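Coronin (Toxoplasma gondii, PDB 4OZU) is an actin-binding protein, represented here by its WD40 domain, that relocalizes to the posterior pole of invasive parasites and contributes to invasion and egress. Local coordinates at residues Phe171-Ser177 with Cys189-Asp193; Ser209-His213 with Glu246-Trp250; Gln23-Leu29 with Gly341-Pro346; Tyr308-Pro313 with Leu336-Asn340. The contacts are given in a common frame with arbitrary orientation. Where two conformers were deposited one is given. Residue numbers count along the deposited sequence, not the author numbering.

Contact 1 (Phe171-Ser177 with Cys189-Asp193)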
loop_
_atom_site.group_PDB
_atom_site.type_symbol
_atom_site.label_atom_id
_atom_site.label_comp_id
_atom_site.label_asym_id
_atom_site.label_seq_id
_atom_site.Cartn_x
_atom_site.Cartn_y
_atom_site.Cartn_z
ATOM N N PHE A 171 3.475 -1.623 -21.403
ATOM C CA PHE A 171 4.902 -1.372 -21.504
ATOM C C PHE A 171 5.601 -2.628 -21.991
ATOM O O PHE A 171 5.032 -3.716 -21.959
ATOM C CB PHE A 171 5.462 -0.926 -20.153
ATOM C CG PHE A 171 4.812 0.313 -19.629
ATOM C CD1 PHE A 171 5.255 1.562 -20.027
ATOM C CD2 PHE A 171 3.731 0.231 -18.777
ATOM C CE1 PHE A 171 4.641 2.701 -19.568
ATOM C CE2 PHE A 171 3.115 1.367 -18.311
ATOM C CZ PHE A 171 3.570 2.603 -18.706
ATOM N N GLN A 172 6.835 -2.471 -22.453
ATOM C CA GLN A 172 7.579 -3.584 -23.019
ATOM C C GLN A 172 8.109 -4.554 -21.959
ATOM O O GLN A 172 8.318 -5.731 -22.250
ATOM C CB GLN A 172 8.742 -3.063 -23.862
ATOM C CG GLN A 172 8.314 -2.166 -25.007
ATOM C CD GLN A 172 9.455 -1.845 -25.956
ATOM O OE1 GLN A 172 10.261 -2.712 -26.294
ATOM N NE2 GLN A 172 9.529 -0.590 -26.386
ATOM N N GLU A 173 8.324 -4.063 -20.741
ATOM C CA GLU A 173 8.903 -4.881 -19.675
ATOM C C GLU A 173 7.934 -5.054 -18.511
ATOM O O GLU A 173 6.969 -4.306 -18.386
ATOM C CB GLU A 173 10.209 -4.257 -19.187
ATOM C CG GLU A 173 11.287 -4.196 -20.261
ATOM C CD GLU A 173 11.707 -5.568 -20.749
ATOM O OE1 GLU A 173 11.998 -6.437 -19.898
ATOM O OE2 GLU A 173 11.748 -5.779 -21.980
ATOM N N SER A 174 8.198 -6.056 -17.676
ATOM C CA SER A 174 7.300 -6.417 -16.578
ATOM C C SER A 174 7.116 -5.278 -15.587
ATOM O O SER A 174 8.047 -4.528 -15.315
ATOM C CB SER A 174 7.827 -7.644 -15.827
ATOM O OG SER A 174 8.054 -8.731 -16.709
ATOM N N LEU A 175 5.912 -5.173 -15.041
ATOM C CA LEU A 175 5.631 -4.222 -13.970
ATOM C C LEU A 175 6.178 -4.699 -12.624
ATOM O O LEU A 175 6.187 -5.896 -12.336
ATOM C CB LEU A 175 4.130 -3.989 -13.872
ATOM C CG LEU A 175 3.611 -3.112 -15.009
ATOM C CD1 LEU A 175 2.224 -3.542 -15.436
ATOM C CD2 LEU A 175 3.623 -1.653 -14.572
ATOM N N LEU A 176 6.629 -3.748 -11.807
ATOM C CA LEU A 176 7.206 -4.049 -10.498
ATOM C C LEU A 176 6.440 -3.327 -9.391
ATOM O O LEU A 176 6.481 -3.741 -8.229
ATOM C CB LEU A 176 8.683 -3.650 -10.458
ATOM C CG LEU A 176 9.639 -4.477 -11.320
ATOM C CD1 LEU A 176 11.002 -3.820 -11.380
ATOM C CD2 LEU A 176 9.752 -5.891 -10.779
ATOM N N SER A 177 5.745 -2.253 -9.751
ATOM C CA SER A 177 4.868 -1.571 -8.809
ATOM C C SER A 177 3.907 -0.666 -9.562
ATOM O O SER A 177 4.188 -0.239 -10.684
ATOM C CB SER A 177 5.680 -0.766 -7.789
ATOM O OG SER A 177 6.213 0.412 -8.363
ATOM N N CYS A 189 3.911 3.798 -12.183
ATOM C CA CYS A 189 4.381 2.422 -12.132
ATOM C C CYS A 189 5.855 2.339 -12.482
ATOM O O CYS A 189 6.388 3.201 -13.173
ATOM C CB CYS A 189 3.568 1.531 -13.071
ATOM S SG CYS A 189 3.586 2.040 -14.804
ATOM N N THR A 190 6.509 1.306 -11.961
ATOM C CA THR A 190 7.882 1.001 -12.318
ATOM C C THR A 190 7.909 -0.269 -13.148
ATOM O O THR A 190 7.089 -1.165 -12.956
ATOM C CB THR A 190 8.769 0.823 -11.081
ATOM O OG1 THR A 190 8.162 -0.123 -10.198
ATOM C CG2 THR A 190 8.944 2.160 -10.350
ATOM N N THR A 191 8.852 -0.336 -14.076
ATOM C CA THR A 191 9.018 -1.523 -14.902
ATOM C C THR A 191 10.455 -2.001 -14.847
ATOM O O THR A 191 11.347 -1.302 -14.357
ATOM C CB THR A 191 8.601 -1.263 -16.362
ATOM O OG1 THR A 191 9.099 0.010 -16.789
ATOM C CG2 THR A 191 7.086 -1.262 -16.480
ATOM N N LYS A 192 10.668 -3.212 -15.349
ATOM C CA LYS A 192 11.952 -3.879 -15.244
ATOM C C LYS A 192 13.036 -3.198 -16.084
ATOM O O LYS A 192 14.223 -3.458 -15.892
ATOM C CB LYS A 192 11.797 -5.340 -15.656
ATOM C CG LYS A 192 12.813 -6.277 -15.038
ATOM C CD LYS A 192 12.578 -7.704 -15.501
ATOM C CE LYS A 192 13.875 -8.492 -15.561
ATOM N NZ LYS A 192 13.706 -9.777 -16.288
ATOM N N ASP A 193 12.636 -2.324 -17.006
ATOM C CA ASP A 193 13.611 -1.552 -17.783
ATOM C C ASP A 193 14.118 -0.340 -17.001
ATOM O O ASP A 193 14.769 0.535 -17.571
ATOM C CB ASP A 193 13.014 -1.091 -19.118
ATOM C CG ASP A 193 11.809 -0.192 -18.947
ATOM O OD1 ASP A 193 11.190 -0.214 -17.863
ATOM O OD2 ASP A 193 11.472 0.539 -19.903
#

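Contact 2 (Ser209-His213 with Glu246-Trp250)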
loop_
_atom_site.group_PDB
_atom_site.type_symbol
_atom_site.label_atom_id
_atom_site.label_comp_id
_atom_site.label_asym_id
_atom_site.label_seq_id
_atom_site.Cartn_x
_atom_site.Cartn_y
_atom_site.Cartn_z
ATOM N N SER A 209 7.689 9.463 -18.698
ATOM C CA SER A 209 8.545 8.323 -18.413
ATOM C C SER A 209 9.984 8.764 -18.240
ATOM O O SER A 209 10.470 9.618 -18.975
ATOM C CB SER A 209 8.440 7.273 -19.522
ATOM O OG SER A 209 9.115 6.086 -19.138
ATOM N N VAL A 210 10.664 8.178 -17.258
ATOM C CA VAL A 210 12.054 8.518 -16.985
ATOM C C VAL A 210 12.788 7.329 -16.376
ATOM O O VAL A 210 12.204 6.537 -15.640
ATOM C CB VAL A 210 12.162 9.740 -16.033
ATOM C CG1 VAL A 210 11.679 9.390 -14.628
ATOM C CG2 VAL A 210 13.590 10.280 -16.003
ATOM N N ALA A 211 14.069 7.208 -16.700
ATOM C CA ALA A 211 14.927 6.226 -16.059
ATOM C C ALA A 211 15.129 6.667 -14.614
ATOM O O ALA A 211 15.740 7.706 -14.372
ATOM C CB ALA A 211 16.257 6.115 -16.792
ATOM N N CYS A 212 14.609 5.904 -13.655
ATOM C CA CYS A 212 14.589 6.386 -12.274
ATOM C C CYS A 212 15.789 5.928 -11.447
ATOM O O CYS A 212 16.232 6.669 -10.571
ATOM C CB CYS A 212 13.285 5.975 -11.585
ATOM S SG CYS A 212 12.958 4.204 -11.499
ATOM N N HIS A 213 16.315 4.730 -11.723
ATOM C CA HIS A 213 17.525 4.243 -11.064
ATOM C C HIS A 213 18.333 3.367 -12.020
ATOM O O HIS A 213 17.766 2.724 -12.898
ATOM C CB HIS A 213 17.161 3.489 -9.782
ATOM C CG HIS A 213 16.421 4.332 -8.792
ATOM N ND1 HIS A 213 17.062 5.175 -7.909
ATOM C CD2 HIS A 213 15.096 4.481 -8.561
ATOM C CE1 HIS A 213 16.163 5.806 -7.174
ATOM N NE2 HIS A 213 14.961 5.399 -7.548
ATOM N N GLU A 246 18.969 3.289 -2.950
ATOM C CA GLU A 246 18.827 4.732 -3.014
ATOM C C GLU A 246 17.381 5.121 -3.274
ATOM O O GLU A 246 16.529 4.269 -3.508
ATOM C CB GLU A 246 19.727 5.304 -4.106
ATOM C CG GLU A 246 19.475 4.686 -5.465
ATOM C CD GLU A 246 20.386 5.242 -6.538
ATOM O OE1 GLU A 246 21.571 5.499 -6.239
ATOM O OE2 GLU A 246 19.910 5.433 -7.677
ATOM N N MET A 247 17.109 6.417 -3.254
ATOM C CA MET A 247 15.754 6.904 -3.440
ATOM C C MET A 247 15.755 8.225 -4.181
ATOM O O MET A 247 16.776 8.910 -4.251
ATOM C CB MET A 247 15.056 7.076 -2.095
ATOM C CG MET A 247 15.779 8.028 -1.173
ATOM S SD MET A 247 15.064 8.085 0.479
ATOM C CE MET A 247 16.290 9.071 1.336
ATOM N N ALA A 248 14.596 8.575 -4.722
ATOM C CA ALA A 248 14.447 9.813 -5.462
ATOM C C ALA A 248 13.037 10.356 -5.335
ATOM O O ALA A 248 12.076 9.597 -5.192
ATOM C CB ALA A 248 14.799 9.609 -6.920
ATOM N N ILE A 249 12.945 11.684 -5.363
ATOM C CA ILE A 249 11.678 12.401 -5.456
ATOM C C ILE A 249 11.587 13.005 -6.853
ATOM O O ILE A 249 12.549 13.607 -7.334
ATOM C CB ILE A 249 11.564 13.511 -4.390
ATOM C CG1 ILE A 249 11.504 12.894 -2.989
ATOM C CG2 ILE A 249 10.329 14.393 -4.652
ATOM C CD1 ILE A 249 11.510 13.907 -1.861
ATOM N N TRP A 250 10.436 12.820 -7.491
ATOM C CA TRP A 250 10.194 13.292 -8.848
ATOM C C TRP A 250 8.997 14.204 -8.888
ATOM O O TRP A 250 7.993 13.955 -8.226
ATOM C CB TRP A 250 9.947 12.128 -9.806
ATOM C CG TRP A 250 10.983 11.089 -9.717
ATOM C CD1 TRP A 250 11.040 10.062 -8.817
ATOM C CD2 TRP A 250 12.137 10.962 -10.551
ATOM N NE1 TRP A 250 12.155 9.302 -9.045
ATOM C CE2 TRP A 250 12.850 9.836 -10.099
ATOM C CE3 TRP A 250 12.638 11.693 -11.628
ATOM C CZ2 TRP A 250 14.036 9.422 -10.693
ATOM C CZ3 TRP A 250 13.811 11.282 -12.216
ATOM C CH2 TRP A 250 14.501 10.155 -11.749
#

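Contact 3 (Gln23-Leu29 with Gly341-Pro346)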
loop_
_atom_site.group_PDB
_atom_site.type_symbol
_atom_site.label_atom_id
_atom_site.label_comp_id
_atom_site.label_asym_id
_atom_site.label_seq_id
_atom_site.Cartn_x
_atom_site.Cartn_y
_atom_site.Cartn_z
ATOM N N GLN A 23 0.755 -10.444 20.081
ATOM C CA GLN A 23 0.941 -10.851 18.691
ATOM C C GLN A 23 -0.285 -11.600 18.196
ATOM O O GLN A 23 -1.041 -12.157 18.998
ATOM C CB GLN A 23 2.165 -11.756 18.549
ATOM C CG GLN A 23 3.470 -11.174 19.056
ATOM C CD GLN A 23 4.591 -12.202 19.083
ATOM O OE1 GLN A 23 4.357 -13.394 19.300
ATOM N NE2 GLN A 23 5.816 -11.745 18.855
ATOM N N TYR A 24 -0.473 -11.621 16.878
ATOM C CA TYR A 24 -1.352 -12.596 16.253
ATOM C C TYR A 24 -0.476 -13.820 16.029
ATOM O O TYR A 24 0.451 -13.770 15.225
ATOM C CB TYR A 24 -1.948 -12.075 14.940
ATOM C CG TYR A 24 -2.545 -10.687 15.040
ATOM C CD1 TYR A 24 -1.746 -9.554 14.928
ATOM C CD2 TYR A 24 -3.910 -10.509 15.245
ATOM C CE1 TYR A 24 -2.286 -8.282 15.019
ATOM C CE2 TYR A 24 -4.461 -9.245 15.340
ATOM C CZ TYR A 24 -3.645 -8.134 15.223
ATOM O OH TYR A 24 -4.193 -6.883 15.323
ATOM N N SER A 25 -0.740 -14.905 16.753
ATOM C CA SER A 25 0.157 -16.059 16.726
ATOM C C SER A 25 -0.565 -17.370 16.413
ATOM O O SER A 25 -1.794 -17.418 16.329
ATOM C CB SER A 25 0.899 -16.176 18.063
ATOM O OG SER A 25 0.011 -16.446 19.131
ATOM N N ASP A 26 0.230 -18.422 16.233
ATOM C CA ASP A 26 -0.256 -19.737 15.827
ATOM C C ASP A 26 -0.995 -19.672 14.495
ATOM O O ASP A 26 -1.976 -20.382 14.255
ATOM C CB ASP A 26 -1.139 -20.340 16.922
ATOM C CG ASP A 26 -0.332 -21.106 17.950
ATOM O OD1 ASP A 26 0.413 -22.029 17.556
ATOM O OD2 ASP A 26 -0.421 -20.774 19.148
ATOM N N LEU A 27 -0.493 -18.815 13.618
ATOM C CA LEU A 27 -1.012 -18.718 12.266
ATOM C C LEU A 27 -0.251 -19.673 11.354
ATOM O O LEU A 27 0.785 -20.202 11.736
ATOM C CB LEU A 27 -0.896 -17.285 11.753
ATOM C CG LEU A 27 -1.514 -16.195 12.636
ATOM C CD1 LEU A 27 -1.249 -14.822 12.019
ATOM C CD2 LEU A 27 -3.005 -16.426 12.829
ATOM N N ARG A 28 -0.783 -19.885 10.153
ATOM C CA ARG A 28 -0.124 -20.673 9.114
ATOM C C ARG A 28 0.000 -19.820 7.858
ATOM O O ARG A 28 -0.832 -19.906 6.954
ATOM C CB ARG A 28 -0.912 -21.949 8.818
ATOM C CG ARG A 28 -0.751 -23.051 9.858
ATOM C CD ARG A 28 0.509 -23.873 9.622
ATOM N NE ARG A 28 0.555 -24.436 8.272
ATOM C CZ ARG A 28 0.012 -25.599 7.911
ATOM N NH1 ARG A 28 -0.633 -26.353 8.793
ATOM N NH2 ARG A 28 0.116 -26.010 6.654
ATOM N N LEU A 29 1.039 -18.994 7.810
ATOM C CA LEU A 29 1.158 -17.970 6.774
ATOM C C LEU A 29 2.090 -18.373 5.640
ATOM O O LEU A 29 3.060 -19.103 5.839
ATOM C CB LEU A 29 1.651 -16.667 7.392
ATOM C CG LEU A 29 0.752 -16.109 8.495
ATOM C CD1 LEU A 29 1.419 -14.930 9.177
ATOM C CD2 LEU A 29 -0.597 -15.709 7.918
ATOM N N GLY A 341 6.489 -17.974 9.554
ATOM C CA GLY A 341 5.222 -18.362 8.956
ATOM C C GLY A 341 4.077 -18.477 9.949
ATOM O O GLY A 341 3.021 -19.011 9.603
ATOM N N ASN A 342 4.271 -17.978 11.169
ATOM C CA ASN A 342 3.303 -18.216 12.238
ATOM C C ASN A 342 2.936 -17.010 13.105
ATOM O O ASN A 342 2.051 -17.117 13.948
ATOM C CB ASN A 342 3.821 -19.339 13.145
ATOM C CG ASN A 342 5.128 -18.986 13.840
ATOM O OD1 ASN A 342 5.791 -18.006 13.497
ATOM N ND2 ASN A 342 5.512 -19.804 14.815
ATOM N N VAL A 343 3.587 -15.872 12.886
ATOM C CA VAL A 343 3.336 -14.677 13.694
ATOM C C VAL A 343 3.117 -13.409 12.859
ATOM O O VAL A 343 3.811 -13.181 11.863
ATOM C CB VAL A 343 4.513 -14.422 14.667
ATOM C CG1 VAL A 343 4.442 -13.019 15.278
ATOM C CG2 VAL A 343 4.543 -15.486 15.765
ATOM N N LEU A 344 2.143 -12.598 13.272
ATOM C CA LEU A 344 2.065 -11.206 12.843
ATOM C C LEU A 344 2.388 -10.330 14.051
ATOM O O LEU A 344 1.738 -10.422 15.101
ATOM C CB LEU A 344 0.687 -10.853 12.260
ATOM C CG LEU A 344 0.258 -11.529 10.953
ATOM C CD1 LEU A 344 -1.130 -11.055 10.541
ATOM C CD2 LEU A 344 1.245 -11.259 9.830
ATOM N N GLN A 345 3.407 -9.495 13.890
ATOM C CA GLN A 345 3.925 -8.666 14.974
ATOM C C GLN A 345 3.587 -7.198 14.733
ATOM O O GLN A 345 4.123 -6.581 13.817
ATOM C CB GLN A 345 5.443 -8.851 15.085
ATOM C CG GLN A 345 6.135 -7.925 16.069
ATOM C CD GLN A 345 5.683 -8.159 17.491
ATOM O OE1 GLN A 345 5.977 -9.198 18.079
ATOM N NE2 GLN A 345 4.950 -7.202 18.048
ATOM N N PRO A 346 2.694 -6.627 15.552
ATOM C CA PRO A 346 2.424 -5.206 15.328
ATOM C C PRO A 346 3.562 -4.311 15.818
ATOM O O PRO A 346 4.175 -4.575 16.856
ATOM C CB PRO A 346 1.141 -4.951 16.129
ATOM C CG PRO A 346 0.623 -6.299 16.514
ATOM C CD PRO A 346 1.791 -7.212 16.555
#

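Contact 4 (Tyr308-Pro313 with Leu336-Asn340)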
loop_
_atom_site.group_PDB
_atom_site.type_symbol
_atom_site.label_atom_id
_atom_site.label_comp_id
_atom_site.label_asym_id
_atom_site.label_seq_id
_atom_site.Cartn_x
_atom_site.Cartn_y
_atom_site.Cartn_z
ATOM N N TYR A 308 12.903 1.385 12.767
ATOM C CA TYR A 308 12.566 0.178 13.506
ATOM C C TYR A 308 13.697 -0.823 13.332
ATOM O O TYR A 308 14.155 -1.054 12.214
ATOM C CB TYR A 308 11.243 -0.412 13.015
ATOM C CG TYR A 308 11.030 -1.860 13.399
ATOM C CD1 TYR A 308 10.863 -2.229 14.723
ATOM C CD2 TYR A 308 10.989 -2.861 12.432
ATOM C CE1 TYR A 308 10.666 -3.551 15.081
ATOM C CE2 TYR A 308 10.792 -4.187 12.780
ATOM C CZ TYR A 308 10.631 -4.527 14.109
ATOM O OH TYR A 308 10.432 -5.841 14.470
ATOM N N ARG A 309 14.149 -1.417 14.433
ATOM C CA ARG A 309 15.240 -2.389 14.380
ATOM C C ARG A 309 14.907 -3.649 15.164
ATOM O O ARG A 309 14.393 -3.581 16.277
ATOM C CB ARG A 309 16.532 -1.769 14.914
ATOM C CG ARG A 309 17.049 -0.618 14.073
ATOM C CD ARG A 309 18.466 -0.233 14.462
ATOM N NE ARG A 309 19.035 0.739 13.531
ATOM C CZ ARG A 309 18.866 2.056 13.615
ATOM N NH1 ARG A 309 18.140 2.586 14.592
ATOM N NH2 ARG A 309 19.428 2.849 12.713
ATOM N N SER A 310 15.202 -4.802 14.573
ATOM C CA SER A 310 15.012 -6.079 15.245
ATOM C C SER A 310 16.054 -7.085 14.774
ATOM O O SER A 310 16.943 -6.748 13.993
ATOM C CB SER A 310 13.603 -6.615 14.992
ATOM O OG SER A 310 13.471 -7.100 13.670
ATOM N N SER A 311 15.944 -8.317 15.267
ATOM C CA SER A 311 16.816 -9.401 14.832
ATOM C C SER A 311 16.021 -10.485 14.105
ATOM O O SER A 311 16.476 -11.622 13.984
ATOM C CB SER A 311 17.556 -10.004 16.028
ATOM O OG SER A 311 16.669 -10.726 16.861
ATOM N N VAL A 312 14.837 -10.121 13.618
ATOM C CA VAL A 312 13.950 -11.057 12.934
ATOM C C VAL A 312 13.507 -10.443 11.608
ATOM O O VAL A 312 12.955 -9.346 11.597
ATOM C CB VAL A 312 12.717 -11.403 13.799
ATOM C CG1 VAL A 312 11.768 -12.333 13.053
ATOM C CG2 VAL A 312 13.157 -12.038 15.106
ATOM N N PRO A 313 13.762 -11.135 10.484
ATOM C CA PRO A 313 13.417 -10.554 9.179
ATOM C C PRO A 313 11.924 -10.297 8.985
ATOM O O PRO A 313 11.083 -11.006 9.535
ATOM C CB PRO A 313 13.903 -11.616 8.183
ATOM C CG PRO A 313 14.915 -12.399 8.915
ATOM C CD PRO A 313 14.458 -12.426 10.332
ATOM N N LEU A 336 2.090 -4.105 10.458
ATOM C CA LEU A 336 1.895 -5.503 10.808
ATOM C C LEU A 336 2.989 -6.263 10.088
ATOM O O LEU A 336 3.030 -6.290 8.861
ATOM C CB LEU A 336 0.506 -5.995 10.403
ATOM C CG LEU A 336 -0.641 -5.206 11.038
ATOM C CD1 LEU A 336 -1.988 -5.603 10.449
ATOM C CD2 LEU A 336 -0.634 -5.418 12.547
ATOM N N LYS A 337 3.887 -6.842 10.871
ATOM C CA LYS A 337 5.086 -7.500 10.364
ATOM C C LYS A 337 4.966 -9.017 10.482
ATOM O O LYS A 337 4.895 -9.525 11.584
ATOM C CB LYS A 337 6.304 -7.006 11.157
ATOM C CG LYS A 337 7.623 -7.670 10.802
ATOM C CD LYS A 337 8.659 -7.410 11.886
ATOM C CE LYS A 337 9.915 -8.240 11.671
ATOM N NZ LYS A 337 10.645 -8.448 12.951
ATOM N N GLN A 338 4.948 -9.745 9.367
ATOM C CA GLN A 338 4.981 -11.208 9.446
ATOM C C GLN A 338 6.378 -11.673 9.821
ATOM O O GLN A 338 7.364 -11.311 9.168
ATOM C CB GLN A 338 4.562 -11.861 8.127
ATOM C CG GLN A 338 4.638 -13.388 8.130
ATOM C CD GLN A 338 4.095 -13.993 6.844
ATOM O OE1 GLN A 338 3.270 -13.380 6.157
ATOM N NE2 GLN A 338 4.562 -15.192 6.506
ATOM N N GLU A 339 6.450 -12.472 10.880
ATOM C CA GLU A 339 7.686 -13.107 11.301
ATOM C C GLU A 339 7.560 -14.604 11.064
ATOM O O GLU A 339 6.631 -15.240 11.559
ATOM C CB GLU A 339 7.978 -12.796 12.768
ATOM C CG GLU A 339 8.187 -11.316 13.023
ATOM C CD GLU A 339 8.602 -11.010 14.447
ATOM O OE1 GLU A 339 8.247 -11.792 15.353
ATOM O OE2 GLU A 339 9.285 -9.985 14.658
ATOM N N ASN A 340 8.496 -15.152 10.292
ATOM C CA ASN A 340 8.450 -16.541 9.852
ATOM C C ASN A 340 7.110 -16.855 9.191
ATOM O O ASN A 340 6.646 -16.078 8.359
ATOM C CB ASN A 340 8.735 -17.464 11.031
ATOM C CG ASN A 340 10.037 -17.121 11.717
ATOM O OD1 ASN A 340 11.106 -17.212 11.111
ATOM N ND2 ASN A 340 9.958 -16.702 12.974
HETATM O O HOH W 1 10.967 -13.672 9.743
#

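Contact 1 (Phe171-Ser177 with Cys189-Asp193)
The two segments meet as antiparallel neighbours with a strong twist: the axes of strands 175-177 and 189-191 approach to 4.6 Å and their directions differ by 136°. L175 and T191 form a non-hydrogen-bonded pair, whereas S177 is paired with T190 in a hydrogen-bonded one. The register therefore slips by one residue, and L176 is the extra residue of a beta bulge. L176 and S177 both lie opposite T190: L176 N donates to T190 O at 2.9 Å, and T190 N donates to S177 O at 3.1 Å. Further out, K192 N reaches S174 O at 2.9 Å, carrying the pairing past the strand ends. Among the side chains, S177 OG donates to T190 OG1 at 2.7 Å. On the face holding L175 and T191, L175 CD2 packs on C189 CB at 3.5 Å, and C189 SG lies 3.6 Å from F171 CE2 in an oblique sulfur-aromatic contact. At the loop end T191 OG1 makes a very short 2.4 Å bond to D193 OD1. Segment 171-177 enters strand 175-180, the innermost of a propeller blade, from the outermost strand of the preceding blade. F171 covers N197 and V199 of strand 195-200, while S177 and T190 face strand 220-223 of the following blade: S177 OG bonds C221 N, and T190 OG1 bonds the carbonyl O of C219 just before that strand.

Contact 2 (Ser209-His213 with Glu246-Trp250)
W250 spreads the six-membered ring of its indole beneath V210, whose CG1 sits over one face, 4.0 Å from the ring centroid, in a CH-pi contact. Beside it, W250 CZ2 touches C212 CB at 3.6 Å. The backbones run roughly antiparallel but stay well apart, 7.6 Å between the CA atoms of C212 and A248, so side chains bridge the gap. H213 does so with its imidazole: H213 ND1 donates to E246 OE2 at 2.9 Å in a nearly straight bond, and H213 CE1 rests 4.0 Å from A248 CB. The other ring nitrogen, H213 NE2, bonds T236 OG1, which W250 NE1 also reaches. The resulting chain of E246, H213, T236 and W250 resembles the structural Asp-His-Ser/Thr-Trp network of WD40 repeats, with a glutamate in the acidic role. E246 OE2 has a second partner in H261 NE2. The carboxylate accepts directly from the imidazole, while imidazole and indole are linked through the T236 hydroxyl, and together they fasten the link between two blades to the second of them.

Contact 3 (Gln23-Leu29 with Gly341-Pro346)
Two short hydrogen bonds, each 2.7 Å, lie toward opposite ends of this contact: L29 N to G341 O, and Q23 NE2 to Q345 OE1. Between them the backbones pair antiparallel. L344 N donates to Y24 O at 2.8 Å and Y24 N returns a bond to L344 O at 3.1 Å; beyond this single beta bridge, L27 N reaches N342 O at 3.1 Å. D26, with positive phi, kinks the first segment out of strand geometry. Outward from the backbone, L344 is the centre of the packing: its CG meets L27 CD1 at 3.8 Å, its CD2 meets L29 CD1 at 3.7 Å, and its CB meets Y24 CD1 at 3.8 Å. Y24 CE1 also touches P346 CG at 3.8 Å, while Y24 OH bonds L63 O. Some 312 residues apart in sequence, the segments complete one blade from both ends of the domain, the Velcro closure familiar in WD40 propellers. Backbone hydrogen bonds over a leucine-rich face thus hold the ring shut without a covalent link.

Contact 4 (Tyr308-Pro313 with Leu336-Asn340)
K337 dominates the second segment. Its fully extended side chain crosses to the other segment and places NZ among several oxygens: K337 NZ donates to V312 O at 2.8 Å, to Y308 OH at 3.0 Å and to S310 OG at 3.2 Å. The charge is met within its own strand, where K337 NZ forms a salt bridge with E339 OE2 at 2.7 Å. S310 OG also receives a weak bond from V312 N at 3.3 Å and is bonded to S290 O, so the loop is shaped around the same site as the ammonium. Q338, next along, points away from this contact; Q338 NE2 bonds N340 O at 2.9 Å and also S30 O, and Q338 OE1 bonds N316 ND2. E339 leaves its strand sideways, and its carboxylate carbon CD packs against V312 CG1 at 3.7 Å. At N340, where phi turns positive and the strand has ended, a water accepts from N340 N at 2.9 Å and donates to P313 O at 2.7 Å, bridging the segments. The first segment leaves strand 301-309, the outermost of one blade, and leads toward strand 317-319, the innermost of the next. Strand 331-339 lies between 317-319 and 343-350, and Y308 also packs on I347 and A17, so K337 pins the inter-blade linker onto the closing blade.

How the contacts relate
The seven sheets of this domain form a WD40 propeller, and the contacts fall into two pairs. Contacts 1 and 2, with centres 13 Å apart, both involve the blade that runs from strand 175-180 to strand 205-211: contact 1 lies within it, and contact 2 joins its outer strand and exit to the following blade. Contacts 3 and 4, with centres 11 Å apart, share the closing blade through adjacent strands 331-339 and 343-350, and touch where Q345 N approaches K337 O at 2.7 Å. Contacts 2 and 3 lie 35 Å apart, centre to centre. Along the chain 1, 2 and 4 follow in order, all bracketed by contact 3, which joins the two ends into a ring.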